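Local coordinates for SusD-like carbohydrate binding protein BF1063 (Bacteroides fragilis NCTC 9343, PDB 3I4G), which probably binds carbohydrate at the bacterial outer membrane as a SusD-family protein, consistent with a role in glycan capture, at residues Arg90-Ser95 with Lys141-Val146; Asp286-Tyr291 with Tyr321-Asn326; Tyr335-Asp340 with Glu347-Thr352. All blocks are in the same frame, centred on the assembly; numbering follows the deposited sequence.

Contact 1: residues Arg90-Ser95 with Lys141-Val146; sequences RYWETS and KNVPLV
Trp92 on helix 86-109 and Val143 in the loop after helix 116-139 have the nearest alpha carbons of the two segments, yet Trp92 CA and Val143 CA are still 10.0 Å apart, so the backbones are separated by the depth of their side chains. This is helix-against-loop packing in the helical, TPR-like part of the SusD fold. No hydrogen bond crosses it, and only 94 Å² of surface is buried between the segments.

The indole of Trp92 spans the gap. Because CG lies anti to the backbone N (chi1 179°), the six-membered part of the ring system reaches outward from the helix, although the CB itself does not aim at the loop. Its CZ3 comes to 3.7 Å from Val143 CG1, and its CH2 to 3.9 Å from Pro144 CD. Both carbons meet the indole obliquely. The valine and the tryptophan run past each other in opposite senses, whereas the proline crosses the tryptophan roughly at a right angle.

The loop reaches this position by a sharp departure from helix 116-139: Lys141 is the first residue to leave helical geometry, and its phi is positive (76°). Further packing encloses the indole, with Phe140 meeting it edge-to-face and Tyr96 also in contact. Tyr96 OH in addition hydrogen-bonds Pro144 O, while Val143 has a backbone hydrogen bond to Thr161 and its side chain lies on Ile166 of helix 163-180.

Within segment 90-95, two carbonyls are each gripped twice, from opposite faces of their planes. Arg90 O accepts from Thr94 N at 2.9 Å and Thr94 OG1 at 3.0 Å. Tyr91 O accepts from Ser95 N at 3.1 Å and from Ser95 OG, which also bonds Trp47 NE1, at 2.7 Å.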
loop_
_atom_site.group_PDB
_atom_site.type_symbol
_atom_site.label_atom_id
_atom_site.label_comp_id
_atom_site.label_asym_id
_atom_site.label_seq_id
_atom_site.Cartn_x
_atom_site.Cartn_y
_atom_site.Cartn_z
ATOM N N ARG A 90 9.959 14.404 1.131
ATOM C CA ARG A 90 9.734 13.650 2.374
ATOM C C ARG A 90 10.121 12.198 2.231
ATOM O O ARG A 90 10.758 11.630 3.117
ATOM C CB ARG A 90 8.270 13.684 2.845
ATOM C CG ARG A 90 7.758 15.016 3.394
ATOM C CD ARG A 90 8.268 15.325 4.775
ATOM N NE ARG A 90 7.758 14.402 5.781
ATOM C CZ ARG A 90 8.214 14.285 7.030
ATOM N NH1 ARG A 90 9.196 15.050 7.488
ATOM N NH2 ARG A 90 7.676 13.395 7.853
ATOM N N TYR A 91 9.652 11.547 1.175
ATOM C CA TYR A 91 9.996 10.139 0.986
ATOM C C TYR A 91 11.525 9.991 0.944
ATOM O O TYR A 91 12.077 9.081 1.551
ATOM C CB TYR A 91 9.384 9.586 -0.271
ATOM C CG TYR A 91 7.920 9.207 -0.235
ATOM C CD1 TYR A 91 7.481 8.170 0.576
ATOM C CD2 TYR A 91 6.996 9.801 -1.084
ATOM C CE1 TYR A 91 6.164 7.727 0.534
ATOM C CE2 TYR A 91 5.654 9.376 -1.110
ATOM C CZ TYR A 91 5.269 8.317 -0.315
ATOM O OH TYR A 91 3.951 7.908 -0.417
ATOM N N TRP A 92 12.192 10.855 0.193
ATOM C CA TRP A 92 13.650 10.820 0.098
ATOM C C TRP A 92 14.324 10.988 1.467
ATOM O O TRP A 92 15.207 10.181 1.874
ATOM C CB TRP A 92 14.130 11.931 -0.819
ATOM C CG TRP A 92 15.625 12.036 -0.983
ATOM C CD1 TRP A 92 16.488 12.701 -0.175
ATOM C CD2 TRP A 92 16.421 11.493 -2.061
ATOM N NE1 TRP A 92 17.779 12.582 -0.661
ATOM C CE2 TRP A 92 17.757 11.868 -1.826
ATOM C CE3 TRP A 92 16.126 10.752 -3.205
ATOM C CZ2 TRP A 92 18.796 11.514 -2.703
ATOM C CZ3 TRP A 92 17.171 10.388 -4.054
ATOM C CH2 TRP A 92 18.474 10.782 -3.795
ATOM N N GLU A 93 13.984 12.046 2.177
ATOM C CA GLU A 93 14.697 12.307 3.415
ATOM C C GLU A 93 14.383 11.266 4.489
ATOM O O GLU A 93 15.308 10.835 5.190
ATOM C CB GLU A 93 14.398 13.698 3.914
ATOM C CG GLU A 93 13.054 13.868 4.498
ATOM C CD GLU A 93 12.743 15.316 4.787
ATOM O OE1 GLU A 93 13.589 16.194 4.492
ATOM O OE2 GLU A 93 11.636 15.578 5.318
ATOM N N THR A 94 13.136 10.825 4.626
ATOM C CA THR A 94 12.871 9.817 5.645
ATOM C C THR A 94 13.622 8.529 5.304
ATOM O O THR A 94 14.120 7.829 6.220
ATOM C CB THR A 94 11.378 9.547 5.851
ATOM O OG1 THR A 94 10.802 9.048 4.640
ATOM C CG2 THR A 94 10.656 10.810 6.320
ATOM N N SER A 95 13.753 8.201 4.027
ATOM C CA SER A 95 14.513 7.009 3.624
ATOM C C SER A 95 15.954 7.113 4.058
ATOM O O SER A 95 16.491 6.220 4.705
ATOM C CB SER A 95 14.475 6.819 2.115
ATOM O OG SER A 95 13.139 6.619 1.624
ATOM N N LYS A 141 14.778 5.282 -8.620
ATOM C CA LYS A 141 15.528 4.326 -9.444
ATOM C C LYS A 141 17.035 4.382 -9.298
ATOM O O LYS A 141 17.610 3.404 -8.834
ATOM C CB LYS A 141 15.102 4.393 -10.923
ATOM C CG LYS A 141 13.595 4.099 -11.046
ATOM C CD LYS A 141 13.166 3.729 -12.390
ATOM C CE LYS A 141 11.689 3.372 -12.347
ATOM N NZ LYS A 141 11.205 3.002 -13.689
ATOM N N ASN A 142 17.668 5.483 -9.690
ATOM C CA ASN A 142 19.128 5.598 -9.683
ATOM C C ASN A 142 19.459 6.590 -8.588
ATOM O O ASN A 142 19.220 7.771 -8.733
ATOM C CB ASN A 142 19.601 6.053 -11.057
ATOM C CG ASN A 142 18.991 5.232 -12.163
ATOM O OD1 ASN A 142 19.084 4.008 -12.177
ATOM N ND2 ASN A 142 18.338 5.917 -13.122
ATOM N N VAL A 143 19.991 6.093 -7.484
ATOM C CA VAL A 143 20.213 6.899 -6.282
ATOM C C VAL A 143 21.498 6.464 -5.602
ATOM O O VAL A 143 22.040 5.384 -5.888
ATOM C CB VAL A 143 19.018 6.761 -5.281
ATOM C CG1 VAL A 143 17.680 7.205 -5.949
ATOM C CG2 VAL A 143 18.899 5.346 -4.737
ATOM N N PRO A 144 22.047 7.283 -4.700
ATOM C CA PRO A 144 23.228 6.837 -3.968
ATOM C C PRO A 144 22.987 5.620 -3.092
ATOM O O PRO A 144 21.974 5.550 -2.359
ATOM C CB PRO A 144 23.580 8.040 -3.083
ATOM C CG PRO A 144 23.007 9.210 -3.856
ATOM C CD PRO A 144 21.719 8.696 -4.405
ATOM N N LEU A 145 23.887 4.645 -3.183
ATOM C CA LEU A 145 23.840 3.453 -2.367
ATOM C C LEU A 145 24.874 3.659 -1.272
ATOM O O LEU A 145 26.079 3.483 -1.475
ATOM C CB LEU A 145 24.109 2.224 -3.237
ATOM C CG LEU A 145 24.118 0.880 -2.481
ATOM C CD1 LEU A 145 22.798 0.613 -1.785
ATOM C CD2 LEU A 145 24.415 -0.278 -3.427
ATOM N N VAL A 146 24.403 4.112 -0.128
ATOM C CA VAL A 146 25.242 4.446 1.015
ATOM C C VAL A 146 25.113 3.365 2.075
ATOM O O VAL A 146 24.033 3.066 2.593
ATOM C CB VAL A 146 24.842 5.771 1.608
ATOM C CG1 VAL A 146 25.743 6.123 2.822
ATOM C CG2 VAL A 146 24.903 6.868 0.522
#

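Contact 2: residues Asp286-Tyr291 with Tyr321-Asn326; sequences DLYESY and YTIYYN
Thr322 and Tyr291 meet at a helix-to-strand junction in the SusD-family region, where helix 317-322 gives way to strand 323-325, which pairs antiparallel with strand 360-362; short helix 285-288 and the turn after it pack against this junction. The closest alpha carbons, Tyr288 CA and Ile323 CA, are 8.2 Å apart, and 198 Å² is buried without a direct hydrogen bond between the segments.

At Thr322, the phenolic end of Tyr291 lies against the branched carbon: Tyr291 OH is 3.7 Å from Thr322 CB and 3.8 Å from Thr322 CG2. The two hydroxyls are joined through water 1, which lies in the plane of the Tyr291 ring at its edge. The water is 2.7 Å from Tyr291 OH and donates to Thr322 OG1 over 2.8 Å. Thr322 OG1 also bonds Arg318 O, one turn back in its own helix, so the hydroxyl has two partners.

Ile323, the first residue past the helix, carries the apolar part and splits its branches between two partners; Phe360 of the paired strand also touches it. Its CG2 faces Leu287, with Ile323 CG2 and Leu287 CD2 4.4 Å apart, a loose approach. The other branch has CG1 between the backbone N and carbonyl carbon (chi1 67°) and then runs extended (chi2 176°). This brings the terminal methyl to the edge of the Tyr288 ring, near its plane, with Ile323 CD1 4.2 Å from Tyr288 CB.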
loop_
_atom_site.group_PDB
_atom_site.type_symbol
_atom_site.label_atom_id
_atom_site.label_comp_id
_atom_site.label_asym_id
_atom_site.label_seq_id
_atom_site.Cartn_x
_atom_site.Cartn_y
_atom_site.Cartn_z
ATOM N N ASP A 286 -13.419 3.652 -11.145
ATOM C CA ASP A 286 -12.762 2.541 -11.830
ATOM C C ASP A 286 -12.502 1.374 -10.889
ATOM O O ASP A 286 -12.518 0.215 -11.327
ATOM C CB ASP A 286 -11.467 3.000 -12.491
ATOM C CG ASP A 286 -10.945 2.012 -13.476
ATOM O OD1 ASP A 286 -11.579 1.803 -14.534
ATOM O OD2 ASP A 286 -9.863 1.462 -13.196
ATOM N N LEU A 287 -12.246 1.650 -9.601
ATOM C CA LEU A 287 -12.135 0.539 -8.627
ATOM C C LEU A 287 -13.530 -0.065 -8.372
ATOM O O LEU A 287 -13.695 -1.289 -8.410
ATOM C CB LEU A 287 -11.517 1.004 -7.319
ATOM C CG LEU A 287 -11.543 -0.021 -6.185
ATOM C CD1 LEU A 287 -10.858 -1.359 -6.556
ATOM C CD2 LEU A 287 -10.917 0.561 -4.894
ATOM N N TYR A 288 -14.514 0.767 -8.060
ATOM C CA TYR A 288 -15.868 0.277 -7.886
ATOM C C TYR A 288 -16.315 -0.678 -8.999
ATOM O O TYR A 288 -16.931 -1.716 -8.725
ATOM C CB TYR A 288 -16.873 1.445 -7.755
ATOM C CG TYR A 288 -18.286 0.971 -7.910
ATOM C CD1 TYR A 288 -18.888 0.244 -6.879
ATOM C CD2 TYR A 288 -19.016 1.182 -9.071
ATOM C CE1 TYR A 288 -20.169 -0.245 -7.023
ATOM C CE2 TYR A 288 -20.320 0.659 -9.194
ATOM C CZ TYR A 288 -20.841 -0.060 -8.152
ATOM O OH TYR A 288 -22.145 -0.590 -8.219
ATOM N N GLU A 289 -16.009 -0.346 -10.238
ATOM C CA GLU A 289 -16.409 -1.117 -11.403
ATOM C C GLU A 289 -15.611 -2.401 -11.624
ATOM O O GLU A 289 -16.003 -3.231 -12.433
ATOM C CB GLU A 289 -16.261 -0.243 -12.651
ATOM C CG GLU A 289 -17.206 0.938 -12.669
ATOM C CD GLU A 289 -16.812 2.031 -13.624
ATOM O OE1 GLU A 289 -15.890 1.830 -14.454
ATOM O OE2 GLU A 289 -17.403 3.118 -13.525
ATOM N N SER A 290 -14.513 -2.563 -10.899
ATOM C CA SER A 290 -13.621 -3.686 -11.139
ATOM C C SER A 290 -14.113 -5.001 -10.510
ATOM O O SER A 290 -13.838 -6.085 -11.040
ATOM C CB SER A 290 -12.198 -3.314 -10.653
ATOM O OG SER A 290 -11.283 -4.297 -11.132
ATOM N N TYR A 291 -14.819 -4.927 -9.400
ATOM C CA TYR A 291 -15.258 -6.100 -8.680
ATOM C C TYR A 291 -16.214 -6.940 -9.535
ATOM O O TYR A 291 -17.100 -6.410 -10.197
ATOM C CB TYR A 291 -15.960 -5.705 -7.383
ATOM C CG TYR A 291 -15.090 -5.014 -6.389
ATOM C CD1 TYR A 291 -14.370 -5.710 -5.453
ATOM C CD2 TYR A 291 -15.002 -3.641 -6.371
ATOM C CE1 TYR A 291 -13.535 -5.068 -4.544
ATOM C CE2 TYR A 291 -14.188 -2.999 -5.475
ATOM C CZ TYR A 291 -13.461 -3.700 -4.565
ATOM O OH TYR A 291 -12.642 -3.058 -3.643
ATOM N N TYR A 321 -16.702 -4.799 1.719
ATOM C CA TYR A 321 -15.699 -4.817 2.798
ATOM C C TYR A 321 -14.701 -3.658 2.701
ATOM O O TYR A 321 -14.164 -3.222 3.693
ATOM C CB TYR A 321 -14.872 -6.097 2.815
ATOM C CG TYR A 321 -15.645 -7.384 3.064
ATOM C CD1 TYR A 321 -16.787 -7.402 3.818
ATOM C CD2 TYR A 321 -15.147 -8.614 2.623
ATOM C CE1 TYR A 321 -17.480 -8.598 4.071
ATOM C CE2 TYR A 321 -15.824 -9.803 2.850
ATOM C CZ TYR A 321 -16.986 -9.784 3.569
ATOM O OH TYR A 321 -17.701 -10.954 3.835
ATOM N N THR A 322 -14.474 -3.173 1.493
ATOM C CA THR A 322 -13.403 -2.206 1.233
ATOM C C THR A 322 -13.841 -0.765 1.098
ATOM O O THR A 322 -13.108 0.138 1.563
ATOM C CB THR A 322 -12.640 -2.649 -0.012
ATOM O OG1 THR A 322 -12.149 -3.995 0.216
ATOM C CG2 THR A 322 -11.447 -1.758 -0.306
ATOM N N ILE A 323 -15.006 -0.537 0.501
ATOM C CA ILE A 323 -15.490 0.821 0.249
ATOM C C ILE A 323 -16.927 0.968 0.659
ATOM O O ILE A 323 -17.647 -0.038 0.793
ATOM C CB ILE A 323 -15.308 1.205 -1.271
ATOM C CG1 ILE A 323 -16.207 0.369 -2.193
ATOM C CG2 ILE A 323 -13.854 1.063 -1.663
ATOM C CD1 ILE A 323 -16.136 0.774 -3.683
ATOM N N TYR A 324 -17.374 2.210 0.852
ATOM C CA TYR A 324 -18.810 2.483 1.086
ATOM C C TYR A 324 -19.198 3.702 0.243
ATOM O O TYR A 324 -18.342 4.332 -0.427
ATOM C CB TYR A 324 -19.180 2.550 2.583
ATOM C CG TYR A 324 -18.548 3.635 3.414
ATOM C CD1 TYR A 324 -17.318 3.425 4.005
ATOM C CD2 TYR A 324 -19.219 4.808 3.702
ATOM C CE1 TYR A 324 -16.749 4.357 4.828
ATOM C CE2 TYR A 324 -18.646 5.770 4.513
ATOM C CZ TYR A 324 -17.417 5.539 5.057
ATOM O OH TYR A 324 -16.851 6.501 5.863
ATOM N N TYR A 325 -20.496 3.993 0.236
ATOM C CA TYR A 325 -21.134 4.880 -0.735
ATOM C C TYR A 325 -22.463 5.341 -0.161
ATOM O O TYR A 325 -22.882 4.871 0.903
ATOM C CB TYR A 325 -21.343 4.125 -2.064
ATOM C CG TYR A 325 -21.802 2.698 -1.827
ATOM C CD1 TYR A 325 -23.120 2.429 -1.548
ATOM C CD2 TYR A 325 -20.913 1.633 -1.851
ATOM C CE1 TYR A 325 -23.543 1.163 -1.249
ATOM C CE2 TYR A 325 -21.360 0.321 -1.566
ATOM C CZ TYR A 325 -22.677 0.100 -1.279
ATOM O OH TYR A 325 -23.101 -1.184 -0.967
ATOM N N ASN A 326 -23.132 6.246 -0.846
ATOM C CA ASN A 326 -24.405 6.778 -0.394
ATOM C C ASN A 326 -25.388 5.670 -0.107
ATOM O O ASN A 326 -25.606 4.802 -0.944
ATOM C CB ASN A 326 -24.981 7.726 -1.452
ATOM C CG ASN A 326 -26.167 8.490 -0.956
ATOM O OD1 ASN A 326 -26.153 8.948 0.191
ATOM N ND2 ASN A 326 -27.178 8.707 -1.805
HETATM O O HOH W 1 -11.179 -4.845 -2.283
#

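Contact 3: residues Tyr335-Asp340 with Glu347-Thr352; sequences YKMSPD and EKLDYT. With EDO (1,2-ethanediol), chain I.
Ser338 and Lys348 form a single parallel beta bridge between two lengths of one long loop, both otherwise irregular. Both backbone hydrogen bonds run through Ser338: its N donates to Glu347 O at 3.1 Å, in the carbonyl plane, and its O accepts from Leu349 N at 3.0 Å. Leu349 N stands 73° out of the Ser338 carbonyl plane, so it comes from above rather than along a lone pair, although its N-H is fairly straight. A CA-H...O contact from Met337 CA to Glu347 O, 3.2 Å, adds to the pairing.

Met337, present as selenomethionine, bends at chi2 and chi3 (52° and 46°), which lays SE over the Lys348-Leu349 peptide, 3.5 Å from Lys348 O and 3.9 Å from Leu349 CB. Pro339 lies alongside the leucine, with Pro339 CD 4.0 Å from Leu349 CB; Trp498 of strand 497-502 packs against both.

Polar contacts lie at the more exposed end. Water 2 donates to Glu347 OE2 at 2.6 Å; its link to Lys336 NZ holds for one of two lysine conformers and is doubtful. Glu347 OE1 accepts from O1 of a 1,2-ethanediol, probably a crystallisation additive, at 2.7 Å.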
loop_
_atom_site.group_PDB
_atom_site.type_symbol
_atom_site.label_atom_id
_atom_site.label_comp_id
_atom_site.label_asym_id
_atom_site.label_seq_id
_atom_site.Cartn_x
_atom_site.Cartn_y
_atom_site.Cartn_z
ATOM N N TYR A 335 -24.383 6.488 5.598
ATOM C CA TYR A 335 -23.563 7.480 4.908
ATOM C C TYR A 335 -24.481 8.213 3.914
ATOM O O TYR A 335 -25.126 7.588 3.082
ATOM C CB TYR A 335 -22.405 6.813 4.191
ATOM C CG TYR A 335 -21.479 7.790 3.499
ATOM C CD1 TYR A 335 -20.944 8.903 4.157
ATOM C CD2 TYR A 335 -21.088 7.578 2.214
ATOM C CE1 TYR A 335 -20.080 9.771 3.521
ATOM C CE2 TYR A 335 -20.220 8.422 1.570
ATOM C CZ TYR A 335 -19.703 9.503 2.224
ATOM O OH TYR A 335 -18.829 10.350 1.545
ATOM N N LYS A 336 -24.535 9.537 4.007
ATOM C CA LYS A 336 -25.342 10.377 3.125
ATOM C C LYS A 336 -24.397 11.280 2.338
ATOM O O LYS A 336 -23.718 12.142 2.915
ATOM C CB LYS A 336 -26.362 11.171 3.938
ATOM C CG LYS A 336 -27.331 10.256 4.652
ATOM C CD LYS A 336 -28.321 11.002 5.492
ATOM C CE LYS A 336 -29.219 10.027 6.188
ATOM N NZ LYS A 336 -30.174 10.705 7.100
HETATM N N MSE A 337 -24.384 11.080 1.018
HETATM C CA MSE A 337 -23.487 11.773 0.128
HETATM C C MSE A 337 -24.100 11.836 -1.263
HETATM O O MSE A 337 -24.212 10.794 -1.925
HETATM C CB MSE A 337 -22.141 11.021 0.101
HETATM C CG MSE A 337 -21.034 11.643 -0.776
HETATM SE SE MSE A 337 -20.693 13.523 -0.432
HETATM C CE MSE A 337 -20.629 13.515 1.455
ATOM N N SER A 338 -24.435 13.030 -1.737
ATOM C CA SER A 338 -25.073 13.185 -3.029
ATOM C C SER A 338 -24.979 14.609 -3.501
ATOM O O SER A 338 -24.960 15.532 -2.675
ATOM C CB SER A 338 -26.568 12.874 -2.905
ATOM O OG SER A 338 -27.285 13.234 -4.104
ATOM N N PRO A 339 -24.962 14.842 -4.820
ATOM C CA PRO A 339 -25.067 16.218 -5.290
ATOM C C PRO A 339 -26.332 16.955 -4.813
ATOM O O PRO A 339 -26.386 18.193 -4.872
ATOM C CB PRO A 339 -25.125 16.055 -6.815
ATOM C CG PRO A 339 -24.413 14.758 -7.073
ATOM C CD PRO A 339 -24.796 13.889 -5.931
ATOM N N ASP A 340 -27.334 16.206 -4.353
ATOM C CA ASP A 340 -28.603 16.801 -3.978
ATOM C C ASP A 340 -28.722 17.191 -2.510
ATOM O O ASP A 340 -29.704 17.825 -2.111
ATOM C CB ASP A 340 -29.749 15.820 -4.245
ATOM C CG ASP A 340 -30.001 15.560 -5.692
ATOM O OD1 ASP A 340 -29.264 16.090 -6.532
ATOM O OD2 ASP A 340 -31.009 14.840 -5.987
ATOM N N GLU A 347 -22.956 16.670 3.594
ATOM C CA GLU A 347 -23.582 15.546 2.910
ATOM C C GLU A 347 -23.621 15.746 1.406
ATOM O O GLU A 347 -24.111 14.884 0.672
ATOM C CB GLU A 347 -24.997 15.300 3.461
ATOM C CG GLU A 347 -24.998 14.839 4.901
ATOM C CD GLU A 347 -26.394 14.623 5.487
ATOM O OE1 GLU A 347 -27.410 14.936 4.836
ATOM O OE2 GLU A 347 -26.465 14.087 6.614
ATOM N N LYS A 348 -23.168 16.914 0.940
ATOM C CA LYS A 348 -23.192 17.193 -0.491
ATOM C C LYS A 348 -21.889 16.786 -1.181
ATOM O O LYS A 348 -20.791 16.985 -0.648
ATOM C CB LYS A 348 -23.459 18.684 -0.689
ATOM C CG LYS A 348 -23.633 19.090 -2.121
ATOM C CD LYS A 348 -23.892 20.607 -2.196
ATOM C CE LYS A 348 -23.986 21.101 -3.620
ATOM N NZ LYS A 348 -24.033 22.607 -3.701
ATOM N N LEU A 349 -22.053 16.217 -2.374
ATOM C CA LEU A 349 -20.983 15.884 -3.272
ATOM C C LEU A 349 -20.729 17.082 -4.150
ATOM O O LEU A 349 -21.600 17.443 -4.935
ATOM C CB LEU A 349 -21.352 14.662 -4.101
ATOM C CG LEU A 349 -20.293 14.187 -5.102
ATOM C CD1 LEU A 349 -18.937 13.964 -4.447
ATOM C CD2 LEU A 349 -20.740 12.907 -5.782
ATOM N N ASP A 350 -19.561 17.716 -3.963
ATOM C CA ASP A 350 -19.245 18.956 -4.681
ATOM C C ASP A 350 -17.713 19.038 -4.830
ATOM O O ASP A 350 -17.008 18.039 -4.639
ATOM C CB ASP A 350 -19.881 20.154 -3.979
ATOM C CG ASP A 350 -19.342 20.391 -2.568
ATOM O OD1 ASP A 350 -18.182 20.068 -2.296
ATOM O OD2 ASP A 350 -20.121 20.925 -1.727
ATOM N N TYR A 351 -17.219 20.222 -5.219
ATOM C CA TYR A 351 -15.799 20.442 -5.453
ATOM C C TYR A 351 -15.122 21.275 -4.367
ATOM O O TYR A 351 -13.973 21.665 -4.549
ATOM C CB TYR A 351 -15.646 21.074 -6.862
ATOM C CG TYR A 351 -16.184 20.164 -7.974
ATOM C CD1 TYR A 351 -15.445 19.070 -8.406
ATOM C CD2 TYR A 351 -17.407 20.396 -8.568
ATOM C CE1 TYR A 351 -15.919 18.212 -9.388
ATOM C CE2 TYR A 351 -17.876 19.566 -9.540
ATOM C CZ TYR A 351 -17.126 18.458 -9.942
ATOM O OH TYR A 351 -17.594 17.627 -10.939
ATOM N N THR A 352 -15.824 21.515 -3.243
ATOM C CA THR A 352 -15.321 22.393 -2.192
ATOM C C THR A 352 -15.498 21.945 -0.734
ATOM O O THR A 352 -14.713 22.341 0.114
ATOM C CB THR A 352 -15.985 23.765 -2.293
ATOM O OG1 THR A 352 -17.403 23.634 -2.149
ATOM C CG2 THR A 352 -15.650 24.413 -3.637
HETATM C C1 EDO I . -29.868 13.665 3.070
HETATM O O1 EDO I . -29.807 13.644 4.510
HETATM C C2 EDO I . -31.214 13.144 2.597
HETATM O O2 EDO I . -31.426 11.862 3.197
HETATM O O HOH W 2 -28.731 13.467 7.797
#

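Contacts 2 and 3 are neighbours, their centres 17 Å apart, and they touch: Asn326 OD1 is 2.9 Å from Met337 N, probably a hydrogen bond, and the Tyr335 ring meets Tyr324 edge-to-face. Asn326, just after Tyr325, thus probably ties this chain to the bridged loop. Contact 1 is remote and touches neither: its centre is about 34 Å from that of contact 2, on the opposite side of the chain's centre, and about 40 Å from that of contact 3, with nearest atoms about 17 Å and 23 Å away. A 1,2-ethanediol, probably from the crystallisation liquor, lies about 4 Å from the Pro144 side chain and another at Glu347; neither by itself establishes a carbohydrate site.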